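Local atomic coordinates of NAD(P)-dependent oxidoreductase (PDB entry 7A3W), a protein that probably catalyses NADPH-dependent imine reduction, with conjugate reduction and reductive amination as related activities. Residues L28-G33 with L156-G161; A76-V81 with K94-M99; L120-G125 with D147-H152; E250-A255 with A264-Y269. One frame throughout, in Å; residues are numbered along the deposited sequence.

How the interactions relate
Interactions 1, 2 and 3 all lie in the N-terminal nucleotide-binding domain, whereas interaction 4 sits among the C-terminal helices, its centre about 42 to 45 Å from theirs. Interactions 2 and 3 are neighbours, centres about 12 Å apart, because strands 95-98 and 120-126 run side by side in one sheet; I96 N lies 2.8 Å from L120 O. Interactions 1 and 3 share helix 146-157, and L156 packs on Y149, with CD1 4.0 Å from CE1. M99 links interaction 2 to interaction 1 through L156 and L159. NADPH touches interaction 2 at V77, and another bound NADPH lies about 9 Å from the side chain of V252 in interaction 4.

Interaction 1 (L28-G33 with L156-G161); sequences LQAGYG and LKVLAG
V158 splits its two methyls between A30 and Y32, and these two pairs make up the whole contact of 28-33 with 156-161. CG1 of V158 meets CB of A30 at 3.6 Å, methyl against methyl. CG2 reaches the far end of the Y32 ring, 3.5 Å from CE1 and 3.7 Å from the hydroxyl OH, and approaches the ring obliquely. The valine and tyrosine side chains slide past each other in opposite directions. With CG1 anti to the backbone N (chi1 164°), V158 turns CG2 anti to its own carbonyl carbon, and both methyls face the other segment. A30 CB also lies in the plane of the Y32 ring, at its edge, so the three side chains form one small, largely apolar cluster near the surface. No hydrogen bond crosses here. T26 and L27 of helix 18-29 also touch V158, L27 reaching Y32 as well, while K8 and P9 touch Y32. G31, with positive phi, closes helix 18-29 in a Schellman motif, its N bonded to L28 O at 2.9 Å. The contact thus joins the turn that follows helix 18-29 to the C-terminal part of helix 146-157 and what follows it, within a Rossmann-type nucleotide-binding domain.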
loop_
_atom_site.group_PDB
_atom_site.type_symbol
_atom_site.label_atom_id
_atom_site.label_comp_id
_atom_site.label_asym_id
_atom_site.label_seq_id
_atom_site.Cartn_x
_atom_site.Cartn_y
_atom_site.Cartn_z
ATOM N N LEU B 28 26.079 -14.490 -14.252
ATOM C CA LEU B 28 27.462 -14.377 -14.794
ATOM C C LEU B 28 28.379 -13.864 -13.690
ATOM O O LEU B 28 29.443 -14.475 -13.483
ATOM C CB LEU B 28 27.498 -13.438 -15.998
ATOM C CG LEU B 28 27.063 -14.035 -17.326
ATOM C CD1 LEU B 28 26.945 -12.907 -18.348
ATOM C CD2 LEU B 28 28.037 -15.129 -17.806
ATOM N N GLN B 29 27.953 -12.821 -12.977
ATOM C CA GLN B 29 28.792 -12.111 -11.979
ATOM C C GLN B 29 29.054 -13.028 -10.784
ATOM O O GLN B 29 30.110 -12.854 -10.145
ATOM C CB GLN B 29 28.168 -10.762 -11.613
ATOM C CG GLN B 29 28.206 -9.798 -12.793
ATOM C CD GLN B 29 27.588 -8.450 -12.501
ATOM O OE1 GLN B 29 26.934 -8.248 -11.488
ATOM N NE2 GLN B 29 27.776 -7.515 -13.413
ATOM N N ALA B 30 28.159 -13.979 -10.514
ATOM C CA ALA B 30 28.304 -14.959 -9.408
ATOM C C ALA B 30 29.158 -16.165 -9.854
ATOM O O ALA B 30 29.365 -17.070 -9.023
ATOM C CB ALA B 30 26.942 -15.392 -8.920
ATOM N N GLY B 31 29.604 -16.197 -11.114
ATOM C CA GLY B 31 30.574 -17.198 -11.605
ATOM C C GLY B 31 29.903 -18.380 -12.273
ATOM O O GLY B 31 30.570 -19.401 -12.459
ATOM N N TYR B 32 28.619 -18.264 -12.625
ATOM C CA TYR B 32 27.877 -19.331 -13.334
ATOM C C TYR B 32 28.163 -19.177 -14.829
ATOM O O TYR B 32 28.266 -18.037 -15.305
ATOM C CB TYR B 32 26.374 -19.275 -13.031
ATOM C CG TYR B 32 26.040 -19.639 -11.606
ATOM C CD1 TYR B 32 26.238 -18.743 -10.574
ATOM C CD2 TYR B 32 25.621 -20.919 -11.275
ATOM C CE1 TYR B 32 25.990 -19.098 -9.256
ATOM C CE2 TYR B 32 25.362 -21.284 -9.963
ATOM C CZ TYR B 32 25.534 -20.366 -8.951
ATOM O OH TYR B 32 25.304 -20.723 -7.654
ATOM N N GLY B 33 28.298 -20.299 -15.528
ATOM C CA GLY B 33 28.250 -20.332 -16.993
ATOM C C GLY B 33 26.840 -19.960 -17.394
ATOM O O GLY B 33 25.893 -20.459 -16.738
ATOM N N LEU B 156 19.235 -20.535 -7.666
ATOM C CA LEU B 156 18.179 -19.509 -7.818
ATOM C C LEU B 156 18.323 -18.428 -6.746
ATOM O O LEU B 156 17.978 -17.268 -7.011
ATOM C CB LEU B 156 16.824 -20.195 -7.767
ATOM C CG LEU B 156 16.542 -21.109 -8.943
ATOM C CD1 LEU B 156 15.429 -22.090 -8.602
ATOM C CD2 LEU B 156 16.150 -20.259 -10.162
ATOM N N LYS B 157 18.932 -18.746 -5.608
ATOM C CA LYS B 157 19.193 -17.772 -4.518
ATOM C C LYS B 157 20.161 -16.665 -4.956
ATOM O O LYS B 157 20.123 -15.608 -4.352
ATOM C CB LYS B 157 19.698 -18.469 -3.248
ATOM C CG LYS B 157 18.591 -18.777 -2.239
ATOM C CD LYS B 157 19.093 -19.096 -0.831
ATOM N N VAL B 158 20.927 -16.856 -6.018
ATOM C CA VAL B 158 21.835 -15.811 -6.563
ATOM C C VAL B 158 20.956 -14.641 -7.052
ATOM O O VAL B 158 21.397 -13.480 -7.044
ATOM C CB VAL B 158 22.685 -16.435 -7.690
ATOM C CG1 VAL B 158 23.348 -15.384 -8.558
ATOM C CG2 VAL B 158 23.683 -17.451 -7.131
ATOM N N LEU B 159 19.730 -14.958 -7.464
ATOM C CA LEU B 159 18.795 -13.963 -8.025
ATOM C C LEU B 159 17.991 -13.287 -6.913
ATOM O O LEU B 159 17.630 -12.139 -7.083
ATOM C CB LEU B 159 17.862 -14.662 -9.009
ATOM C CG LEU B 159 18.547 -15.300 -10.216
ATOM C CD1 LEU B 159 17.513 -16.029 -11.055
ATOM C CD2 LEU B 159 19.304 -14.274 -11.031
ATOM N N ALA B 160 17.714 -13.979 -5.818
ATOM C CA ALA B 160 16.833 -13.489 -4.740
ATOM C C ALA B 160 17.187 -14.235 -3.464
ATOM O O ALA B 160 17.000 -15.458 -3.460
ATOM C CB ALA B 160 15.396 -13.728 -5.161
ATOM N N GLY B 161 17.648 -13.525 -2.437
ATOM C CA GLY B 161 18.101 -14.125 -1.163
ATOM C C GLY B 161 16.941 -14.557 -0.287
ATOM O O GLY B 161 17.199 -15.263 0.704
#

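Interaction 2 (A76-V81 with K94-M99); sequences AVFQDV and KTIVNM. With NDP (NADPH dihydro-nicotinamide-adenine-dinucleotide phosphate), chain F.
F78 reaches from helix 75-83 to I96 and N98 on strand 95-98. Its CB points toward the strand, and CG stands anti to the backbone N (chi1 -177°), which carries the ring away from the helix and over the sheet. From there CD2 lies 4.3 Å from N98 ND2, a loose approach. Farther out, CE2 and CZ are both 4.1 Å from the I96 methyl CG2. Both partners come in obliquely to the ring, and the phenylalanine and isoleucine side chains meet from opposite directions. The N98 amide has its own partners: ND2 is hydrogen-bonded to Y121 OH and OD1 to the backbone N of S100, so its polar atoms are satisfied in a buried place. One residue before F78, V77 faces the cofactor instead. Its CG1 lies 3.5 Å from the adenine amino nitrogen N6A of NADPH, while CB is 3.7 Å from C6A and CG2 is 4.0 Å from C5A. A glycine here would probably leave the adenine without this apolar cover and the base freer to shift. Helix 75-83 is the crossover of the beta-alpha-beta unit between strands 67-70 and 95-98; I70 of the first strand and I110 of helix 104-116 also touch the F78 ring.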
loop_
_atom_site.group_PDB
_atom_site.type_symbol
_atom_site.label_atom_id
_atom_site.label_comp_id
_atom_site.label_asym_id
_atom_site.label_seq_id
_atom_site.Cartn_x
_atom_site.Cartn_y
_atom_site.Cartn_z
ATOM N N ALA B 76 2.286 -17.255 -22.463
ATOM C CA ALA B 76 1.782 -17.580 -23.819
ATOM C C ALA B 76 2.937 -17.649 -24.829
ATOM O O ALA B 76 3.017 -18.622 -25.602
ATOM C CB ALA B 76 0.731 -16.585 -24.253
ATOM N N VAL B 77 3.862 -16.695 -24.834
ATOM C CA VAL B 77 4.961 -16.743 -25.851
ATOM C C VAL B 77 5.925 -17.889 -25.538
ATOM O O VAL B 77 6.523 -18.417 -26.477
ATOM C CB VAL B 77 5.675 -15.389 -26.051
ATOM C CG1 VAL B 77 4.672 -14.293 -26.402
ATOM C CG2 VAL B 77 6.549 -14.989 -24.876
ATOM N N PHE B 78 6.041 -18.346 -24.290
ATOM C CA PHE B 78 6.862 -19.547 -23.997
ATOM C C PHE B 78 6.158 -20.797 -24.538
ATOM O O PHE B 78 6.822 -21.717 -25.021
ATOM C CB PHE B 78 7.161 -19.669 -22.510
ATOM C CG PHE B 78 8.042 -20.848 -22.213
ATOM C CD1 PHE B 78 9.267 -21.004 -22.855
ATOM C CD2 PHE B 78 7.630 -21.835 -21.338
ATOM C CE1 PHE B 78 10.081 -22.095 -22.574
ATOM C CE2 PHE B 78 8.435 -22.935 -21.079
ATOM C CZ PHE B 78 9.653 -23.071 -21.709
ATOM N N GLN B 79 4.828 -20.817 -24.523
ATOM C CA GLN B 79 4.054 -21.900 -25.176
ATOM C C GLN B 79 4.411 -21.959 -26.675
ATOM O O GLN B 79 4.606 -23.060 -27.205
ATOM C CB GLN B 79 2.558 -21.709 -24.906
ATOM C CG GLN B 79 1.689 -22.760 -25.581
ATOM C CD GLN B 79 1.746 -24.115 -24.909
ATOM O OE1 GLN B 79 2.635 -24.405 -24.103
ATOM N NE2 GLN B 79 0.779 -24.968 -25.230
ATOM N N ASP B 80 4.533 -20.811 -27.344
ATOM C CA ASP B 80 4.945 -20.732 -28.777
ATOM C C ASP B 80 6.378 -21.264 -28.944
ATOM O O ASP B 80 6.651 -21.996 -29.914
ATOM C CB ASP B 80 4.837 -19.302 -29.306
ATOM C CG ASP B 80 3.416 -18.776 -29.293
ATOM O OD1 ASP B 80 2.483 -19.600 -29.307
ATOM O OD2 ASP B 80 3.262 -17.555 -29.251
ATOM N N VAL B 81 7.285 -20.917 -28.036
ATOM C CA VAL B 81 8.675 -21.461 -28.048
ATOM C C VAL B 81 8.620 -22.996 -27.946
ATOM O O VAL B 81 9.269 -23.666 -28.753
ATOM C CB VAL B 81 9.533 -20.824 -26.947
ATOM C CG1 VAL B 81 10.836 -21.589 -26.742
ATOM C CG2 VAL B 81 9.777 -19.346 -27.242
ATOM N N LYS B 94 16.404 -31.874 -16.668
ATOM C CA LYS B 94 16.395 -30.399 -16.826
ATOM C C LYS B 94 15.205 -29.806 -16.072
ATOM O O LYS B 94 14.075 -30.344 -16.188
ATOM C CB LYS B 94 16.314 -29.979 -18.293
ATOM C CG LYS B 94 17.435 -30.439 -19.203
ATOM C CD LYS B 94 17.276 -29.888 -20.613
ATOM C CE LYS B 94 18.301 -30.364 -21.610
ATOM N NZ LYS B 94 19.691 -30.059 -21.182
ATOM N N THR B 95 15.429 -28.691 -15.386
ATOM C CA THR B 95 14.390 -27.953 -14.639
ATOM C C THR B 95 14.100 -26.669 -15.403
ATOM O O THR B 95 15.017 -25.867 -15.603
ATOM C CB THR B 95 14.807 -27.670 -13.199
ATOM O OG1 THR B 95 14.921 -28.954 -12.593
ATOM C CG2 THR B 95 13.825 -26.814 -12.435
ATOM N N ILE B 96 12.869 -26.539 -15.853
ATOM C CA ILE B 96 12.349 -25.275 -16.428
ATOM C C ILE B 96 11.727 -24.455 -15.292
ATOM O O ILE B 96 10.835 -24.961 -14.632
ATOM C CB ILE B 96 11.321 -25.594 -17.522
ATOM C CG1 ILE B 96 11.985 -26.297 -18.703
ATOM C CG2 ILE B 96 10.585 -24.340 -17.941
ATOM C CD1 ILE B 96 12.633 -25.358 -19.656
ATOM N N VAL B 97 12.180 -23.215 -15.116
ATOM C CA VAL B 97 11.645 -22.235 -14.137
ATOM C C VAL B 97 11.075 -21.071 -14.935
ATOM O O VAL B 97 11.836 -20.325 -15.518
ATOM C CB VAL B 97 12.699 -21.749 -13.140
ATOM C CG1 VAL B 97 12.076 -20.826 -12.109
ATOM C CG2 VAL B 97 13.373 -22.919 -12.444
ATOM N N ASN B 98 9.752 -20.957 -14.941
ATOM C CA ASN B 98 9.043 -19.948 -15.746
ATOM C C ASN B 98 8.726 -18.736 -14.869
ATOM O O ASN B 98 7.764 -18.808 -14.072
ATOM C CB ASN B 98 7.806 -20.623 -16.310
ATOM C CG ASN B 98 7.027 -19.735 -17.236
ATOM O OD1 ASN B 98 7.379 -18.572 -17.436
ATOM N ND2 ASN B 98 5.921 -20.288 -17.730
ATOM N N MET B 99 9.499 -17.646 -15.004
ATOM C CA MET B 99 9.326 -16.385 -14.248
ATOM C C MET B 99 8.539 -15.333 -15.038
ATOM O O MET B 99 8.492 -14.149 -14.603
ATOM C CB MET B 99 10.704 -15.828 -13.872
ATOM C CG MET B 99 11.412 -16.734 -12.921
ATOM S SD MET B 99 12.978 -16.004 -12.490
ATOM C CE MET B 99 13.643 -17.297 -11.438
HETATM P PA NDP F . 10.436 -6.590 -21.607
HETATM O O1A NDP F . 11.661 -5.788 -21.273
HETATM O O2A NDP F . 9.327 -6.032 -22.469
HETATM O O5B NDP F . 10.959 -7.945 -22.281
HETATM C C5B NDP F . 10.033 -8.836 -22.929
HETATM C C4B NDP F . 10.827 -10.036 -23.375
HETATM O O4B NDP F . 9.937 -10.995 -24.018
HETATM C C3B NDP F . 11.944 -9.751 -24.386
HETATM O O3B NDP F . 12.963 -10.703 -24.184
HETATM C C2B NDP F . 11.202 -9.964 -25.696
HETATM O O2B NDP F . 11.991 -10.275 -26.851
HETATM C C1B NDP F . 10.434 -11.222 -25.317
HETATM N N9A NDP F . 9.333 -11.509 -26.215
HETATM C C8A NDP F . 8.208 -10.772 -26.470
HETATM N N7A NDP F . 7.420 -11.335 -27.355
HETATM C C5A NDP F . 8.048 -12.533 -27.661
HETATM C C6A NDP F . 7.723 -13.588 -28.534
HETATM N N6A NDP F . 6.609 -13.632 -29.273
HETATM N N1A NDP F . 8.583 -14.625 -28.600
HETATM C C2A NDP F . 9.702 -14.596 -27.863
HETATM N N3A NDP F . 10.126 -13.658 -27.026
HETATM C C4A NDP F . 9.240 -12.644 -26.972
HETATM O O3 NDP F . 9.737 -7.213 -20.317
HETATM P PN NDP F . 10.402 -7.433 -18.863
HETATM O O1N NDP F . 10.195 -6.154 -18.145
HETATM O O2N NDP F . 11.806 -7.943 -19.002
HETATM O O5D NDP F . 9.399 -8.498 -18.248
HETATM C C5D NDP F . 9.480 -9.914 -18.513
HETATM C C4D NDP F . 8.515 -10.624 -17.599
HETATM O O4D NDP F . 8.917 -10.444 -16.214
HETATM C C3D NDP F . 7.048 -10.164 -17.686
HETATM O O3D NDP F . 6.197 -11.301 -17.723
HETATM C C2D NDP F . 6.896 -9.291 -16.454
HETATM O O2D NDP F . 5.540 -9.214 -16.035
HETATM C C1D NDP F . 7.843 -9.963 -15.457
HETATM N N1N NDP F . 8.400 -9.033 -14.427
HETATM C C2N NDP F . 9.112 -7.899 -14.752
HETATM C C3N NDP F . 9.468 -6.968 -13.797
HETATM C C7N NDP F . 10.232 -5.727 -14.115
HETATM O O7N NDP F . 10.383 -4.905 -13.211
HETATM N N7N NDP F . 10.769 -5.531 -15.308
HETATM C C4N NDP F . 9.150 -7.237 -12.378
HETATM C C5N NDP F . 8.431 -8.463 -12.140
HETATM C C6N NDP F . 8.193 -9.334 -13.099
HETATM P P2B NDP F . 12.587 -9.013 -27.669
HETATM O O1X NDP F . 11.390 -8.090 -27.882
HETATM O O2X NDP F . 13.759 -8.440 -26.904
HETATM O O3X NDP F . 13.006 -9.737 -28.932
#

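Interaction 3 (L120-G125 with D147-H152); sequences LYVDAG and DAYHAH
A148 packs its CB against L120, 3.8 Å from CB, and this is the closest point between segments 120-125 and 147-152. With CG anti to the carbonyl carbon, L120 lays CB, CG and CD2 along the A148 methyl, CG and CD2 both 4.0 Å from it. L120 is partly exposed, while A148 beside it is buried. Farther along the strand the fit is looser: V122 CG2 stays 4.4 Å from A148 CB and 4.2 Å from Y149 N, and V122 CG1 approaches the Y149 ring obliquely. The Y149 ring also meets those of Y142 and F165, the latter nearly parallel to it at about 15°. Out toward solvent, D147, H150 and A151 are exposed and make no contact with the strand. The two segment axes cross at 76° and approach to 8.4 Å, an alpha-helix laid over one face of the central sheet in the NADP-binding Rossmann-type domain.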
loop_
_atom_site.group_PDB
_atom_site.type_symbol
_atom_site.label_atom_id
_atom_site.label_comp_id
_atom_site.label_asym_id
_atom_site.label_seq_id
_atom_site.Cartn_x
_atom_site.Cartn_y
_atom_site.Cartn_z
ATOM N N LEU B 120 11.323 -31.203 -15.867
ATOM C CA LEU B 120 10.790 -30.874 -14.525
ATOM C C LEU B 120 10.389 -29.404 -14.569
ATOM O O LEU B 120 11.154 -28.617 -15.158
ATOM C CB LEU B 120 11.885 -31.063 -13.477
ATOM C CG LEU B 120 12.150 -32.456 -12.907
ATOM C CD1 LEU B 120 11.546 -33.574 -13.716
ATOM C CD2 LEU B 120 13.645 -32.652 -12.734
ATOM N N TYR B 121 9.267 -29.033 -13.958
ATOM C CA TYR B 121 8.676 -27.685 -14.104
ATOM C C TYR B 121 8.459 -27.027 -12.748
ATOM O O TYR B 121 7.843 -27.621 -11.811
ATOM C CB TYR B 121 7.350 -27.753 -14.857
ATOM C CG TYR B 121 6.790 -26.393 -15.153
ATOM C CD1 TYR B 121 7.431 -25.524 -16.021
ATOM C CD2 TYR B 121 5.665 -25.927 -14.496
ATOM C CE1 TYR B 121 6.930 -24.253 -16.277
ATOM C CE2 TYR B 121 5.160 -24.657 -14.725
ATOM C CZ TYR B 121 5.782 -23.821 -15.629
ATOM O OH TYR B 121 5.236 -22.587 -15.859
ATOM N N VAL B 122 8.938 -25.786 -12.650
ATOM C CA VAL B 122 8.711 -24.889 -11.497
ATOM C C VAL B 122 8.171 -23.580 -12.066
ATOM O O VAL B 122 8.807 -23.016 -12.956
ATOM C CB VAL B 122 10.007 -24.696 -10.690
ATOM C CG1 VAL B 122 9.778 -23.821 -9.479
ATOM C CG2 VAL B 122 10.577 -26.036 -10.282
ATOM N N ASP B 123 7.028 -23.134 -11.553
ATOM C CA ASP B 123 6.452 -21.822 -11.919
ATOM C C ASP B 123 6.934 -20.801 -10.891
ATOM O O ASP B 123 7.199 -21.180 -9.729
ATOM C CB ASP B 123 4.936 -21.912 -12.038
ATOM C CG ASP B 123 4.435 -20.784 -12.919
ATOM O OD1 ASP B 123 4.843 -20.782 -14.081
ATOM O OD2 ASP B 123 3.697 -19.907 -12.417
ATOM N N ALA B 124 7.138 -19.549 -11.290
ATOM C CA ALA B 124 7.806 -18.571 -10.409
ATOM C C ALA B 124 7.265 -17.168 -10.685
ATOM O O ALA B 124 6.549 -16.939 -11.695
ATOM C CB ALA B 124 9.303 -18.659 -10.537
ATOM N N GLY B 125 7.457 -16.289 -9.727
ATOM C CA GLY B 125 6.968 -14.908 -9.821
ATOM C C GLY B 125 7.962 -14.002 -9.134
ATOM O O GLY B 125 8.284 -14.264 -7.956
ATOM N N ASP B 147 11.477 -31.509 -5.619
ATOM C CA ASP B 147 12.838 -32.104 -5.740
ATOM C C ASP B 147 13.680 -31.193 -6.645
ATOM O O ASP B 147 14.843 -30.879 -6.298
ATOM C CB ASP B 147 12.774 -33.554 -6.239
ATOM C CG ASP B 147 12.217 -34.539 -5.207
ATOM O OD1 ASP B 147 12.059 -34.152 -4.028
ATOM O OD2 ASP B 147 11.935 -35.689 -5.582
ATOM N N ALA B 148 13.085 -30.757 -7.757
ATOM C CA ALA B 148 13.723 -29.914 -8.788
ATOM C C ALA B 148 14.047 -28.535 -8.202
ATOM O O ALA B 148 15.200 -28.081 -8.291
ATOM C CB ALA B 148 12.809 -29.806 -9.991
ATOM N N TYR B 149 13.082 -27.902 -7.543
ATOM C CA TYR B 149 13.323 -26.590 -6.892
ATOM C C TYR B 149 14.477 -26.717 -5.896
ATOM O O TYR B 149 15.450 -25.943 -5.950
ATOM C CB TYR B 149 12.079 -26.048 -6.196
ATOM C CG TYR B 149 12.421 -24.800 -5.429
ATOM C CD1 TYR B 149 12.683 -23.615 -6.109
ATOM C CD2 TYR B 149 12.563 -24.818 -4.046
ATOM C CE1 TYR B 149 13.092 -22.469 -5.437
ATOM C CE2 TYR B 149 12.913 -23.667 -3.358
ATOM C CZ TYR B 149 13.203 -22.502 -4.052
ATOM O OH TYR B 149 13.556 -21.370 -3.383
ATOM N N HIS B 150 14.382 -27.669 -4.983
ATOM C CA HIS B 150 15.406 -27.805 -3.916
ATOM C C HIS B 150 16.771 -28.104 -4.538
ATOM O O HIS B 150 17.774 -27.548 -4.046
ATOM C CB HIS B 150 14.928 -28.761 -2.811
ATOM C CG HIS B 150 13.801 -28.178 -2.025
ATOM N ND1 HIS B 150 13.987 -27.220 -1.057
ATOM C CD2 HIS B 150 12.463 -28.370 -2.101
ATOM C CE1 HIS B 150 12.816 -26.868 -0.556
ATOM N NE2 HIS B 150 11.863 -27.552 -1.183
ATOM N N ALA B 151 16.836 -28.918 -5.589
ATOM C CA ALA B 151 18.100 -29.204 -6.315
ATOM C C ALA B 151 18.734 -27.887 -6.811
ATOM O O ALA B 151 19.979 -27.725 -6.729
ATOM C CB ALA B 151 17.847 -30.185 -7.418
ATOM N N HIS B 152 17.926 -26.931 -7.283
ATOM C CA HIS B 152 18.428 -25.656 -7.871
ATOM C C HIS B 152 18.297 -24.474 -6.908
ATOM O O HIS B 152 18.582 -23.349 -7.322
ATOM C CB HIS B 152 17.733 -25.434 -9.217
ATOM C CG HIS B 152 18.091 -26.484 -10.201
ATOM N ND1 HIS B 152 19.346 -26.546 -10.771
ATOM C CD2 HIS B 152 17.387 -27.528 -10.697
ATOM C CE1 HIS B 152 19.382 -27.584 -11.585
ATOM N NE2 HIS B 152 18.194 -28.188 -11.570
#

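Interaction 4 (E250-A255 with A264-Y269); sequences EVVLDA and ASTDAY
Two antiparallel helices pack here in a helical hairpin of the C-terminal domain, in which the chain leaves helix 242-258 and returns as helix 264-278. The segment axes run at 159° to each other and approach to 10.2 Å, and the contact is light and partly buried. T266 points toward the other helix, its methyl CG2 4.3 Å from L253 CB and its OG1 4.4 Å from V252 CG1. That hydroxyl is hydrogen-bonded to E193 OE2, and E193 OE1 is hydrogen-bonded to the backbone N of S265, so one carboxylate holds the first turn of the helix. The second subunit packs against both segments. There L178 of the second subunit packs on V252, F185 of the second subunit stacks on the ring of Y269, and Y272 OH of the second subunit is hydrogen-bonded to the backbone N of A264. No hydrogen bond links the two segments themselves. D267 OD2 makes a weak hydrogen bond to H263 ND1. L253 and D267 cross at about a right angle; with CG anti to the backbone N (chi1 175°), the leucine reaches across to helix 264-278, and CD1 comes 3.7 Å from D267 OD1.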
loop_
_atom_site.group_PDB
_atom_site.type_symbol
_atom_site.label_atom_id
_atom_site.label_comp_id
_atom_site.label_asym_id
_atom_site.label_seq_id
_atom_site.Cartn_x
_atom_site.Cartn_y
_atom_site.Cartn_z
ATOM N N GLU B 250 -15.260 10.636 2.286
ATOM C CA GLU B 250 -16.053 11.543 1.429
ATOM C C GLU B 250 -15.436 12.944 1.493
ATOM O O GLU B 250 -15.535 13.695 0.513
ATOM C CB GLU B 250 -17.517 11.556 1.850
ATOM C CG GLU B 250 -18.271 10.316 1.434
ATOM C CD GLU B 250 -19.674 10.228 2.021
ATOM O OE1 GLU B 250 -19.938 10.913 3.027
ATOM O OE2 GLU B 250 -20.494 9.451 1.494
ATOM N N VAL B 251 -14.786 13.283 2.600
ATOM C CA VAL B 251 -13.999 14.544 2.726
ATOM C C VAL B 251 -12.751 14.431 1.851
ATOM O O VAL B 251 -12.425 15.377 1.150
ATOM C CB VAL B 251 -13.685 14.834 4.206
ATOM C CG1 VAL B 251 -12.808 16.064 4.399
ATOM C CG2 VAL B 251 -14.996 14.985 4.965
ATOM N N VAL B 252 -12.057 13.299 1.877
ATOM C CA VAL B 252 -10.881 13.070 0.988
ATOM C C VAL B 252 -11.343 13.251 -0.473
ATOM O O VAL B 252 -10.692 13.968 -1.223
ATOM C CB VAL B 252 -10.254 11.693 1.241
ATOM C CG1 VAL B 252 -9.157 11.371 0.238
ATOM C CG2 VAL B 252 -9.700 11.588 2.657
ATOM N N LEU B 253 -12.470 12.662 -0.854
ATOM C CA LEU B 253 -12.960 12.771 -2.245
ATOM C C LEU B 253 -13.198 14.243 -2.581
ATOM O O LEU B 253 -12.843 14.673 -3.686
ATOM C CB LEU B 253 -14.252 11.974 -2.375
ATOM C CG LEU B 253 -14.957 12.070 -3.723
ATOM C CD1 LEU B 253 -14.003 11.665 -4.844
ATOM C CD2 LEU B 253 -16.189 11.176 -3.707
ATOM N N ASP B 254 -13.859 14.963 -1.681
ATOM C CA ASP B 254 -14.178 16.404 -1.866
ATOM C C ASP B 254 -12.879 17.170 -2.152
ATOM O O ASP B 254 -12.851 17.984 -3.093
ATOM C CB ASP B 254 -14.896 16.951 -0.637
ATOM C CG ASP B 254 -15.078 18.452 -0.672
ATOM O OD1 ASP B 254 -15.944 18.878 -1.425
ATOM O OD2 ASP B 254 -14.335 19.166 0.026
ATOM N N ALA B 255 -11.830 16.922 -1.367
ATOM C CA ALA B 255 -10.508 17.560 -1.539
ATOM C C ALA B 255 -9.929 17.228 -2.916
ATOM O O ALA B 255 -9.409 18.148 -3.577
ATOM C CB ALA B 255 -9.588 17.147 -0.419
ATOM N N ALA B 264 -9.849 7.904 -8.771
ATOM C CA ALA B 264 -10.308 6.543 -9.130
ATOM C C ALA B 264 -10.008 5.546 -7.999
ATOM O O ALA B 264 -10.783 4.591 -7.773
ATOM C CB ALA B 264 -9.650 6.112 -10.414
ATOM N N SER B 265 -8.867 5.681 -7.346
ATOM C CA SER B 265 -8.504 4.756 -6.256
ATOM C C SER B 265 -9.429 4.989 -5.049
ATOM O O SER B 265 -9.866 4.032 -4.438
ATOM C CB SER B 265 -7.056 4.910 -5.892
ATOM O OG SER B 265 -6.722 3.913 -4.953
ATOM N N THR B 266 -9.688 6.240 -4.703
ATOM C CA THR B 266 -10.619 6.620 -3.616
ATOM C C THR B 266 -12.034 6.143 -3.987
ATOM O O THR B 266 -12.731 5.601 -3.116
ATOM C CB THR B 266 -10.515 8.122 -3.364
ATOM O OG1 THR B 266 -9.173 8.378 -2.924
ATOM C CG2 THR B 266 -11.532 8.616 -2.357
ATOM N N ASP B 267 -12.429 6.293 -5.244
ATOM C CA ASP B 267 -13.762 5.812 -5.699
ATOM C C ASP B 267 -13.877 4.302 -5.465
ATOM O O ASP B 267 -14.954 3.828 -5.005
ATOM C CB ASP B 267 -14.006 6.113 -7.171
ATOM C CG ASP B 267 -14.193 7.583 -7.472
ATOM O OD1 ASP B 267 -14.459 8.356 -6.547
ATOM O OD2 ASP B 267 -14.084 7.928 -8.646
ATOM N N ALA B 268 -12.811 3.555 -5.741
ATOM C CA ALA B 268 -12.790 2.083 -5.566
ATOM C C ALA B 268 -12.986 1.734 -4.087
ATOM O O ALA B 268 -13.854 0.915 -3.757
ATOM C CB ALA B 268 -11.512 1.516 -6.139
ATOM N N TYR B 269 -12.205 2.328 -3.198
ATOM C CA TYR B 269 -12.326 2.060 -1.746
ATOM C C TYR B 269 -13.734 2.426 -1.267
ATOM O O TYR B 269 -14.344 1.653 -0.528
ATOM C CB TYR B 269 -11.259 2.838 -0.987
ATOM C CG TYR B 269 -11.506 2.944 0.490
ATOM C CD1 TYR B 269 -11.294 1.875 1.356
ATOM C CD2 TYR B 269 -11.949 4.133 1.028
ATOM C CE1 TYR B 269 -11.510 2.003 2.714
ATOM C CE2 TYR B 269 -12.169 4.279 2.379
ATOM C CZ TYR B 269 -11.919 3.223 3.229
ATOM O OH TYR B 269 -12.146 3.404 4.562
#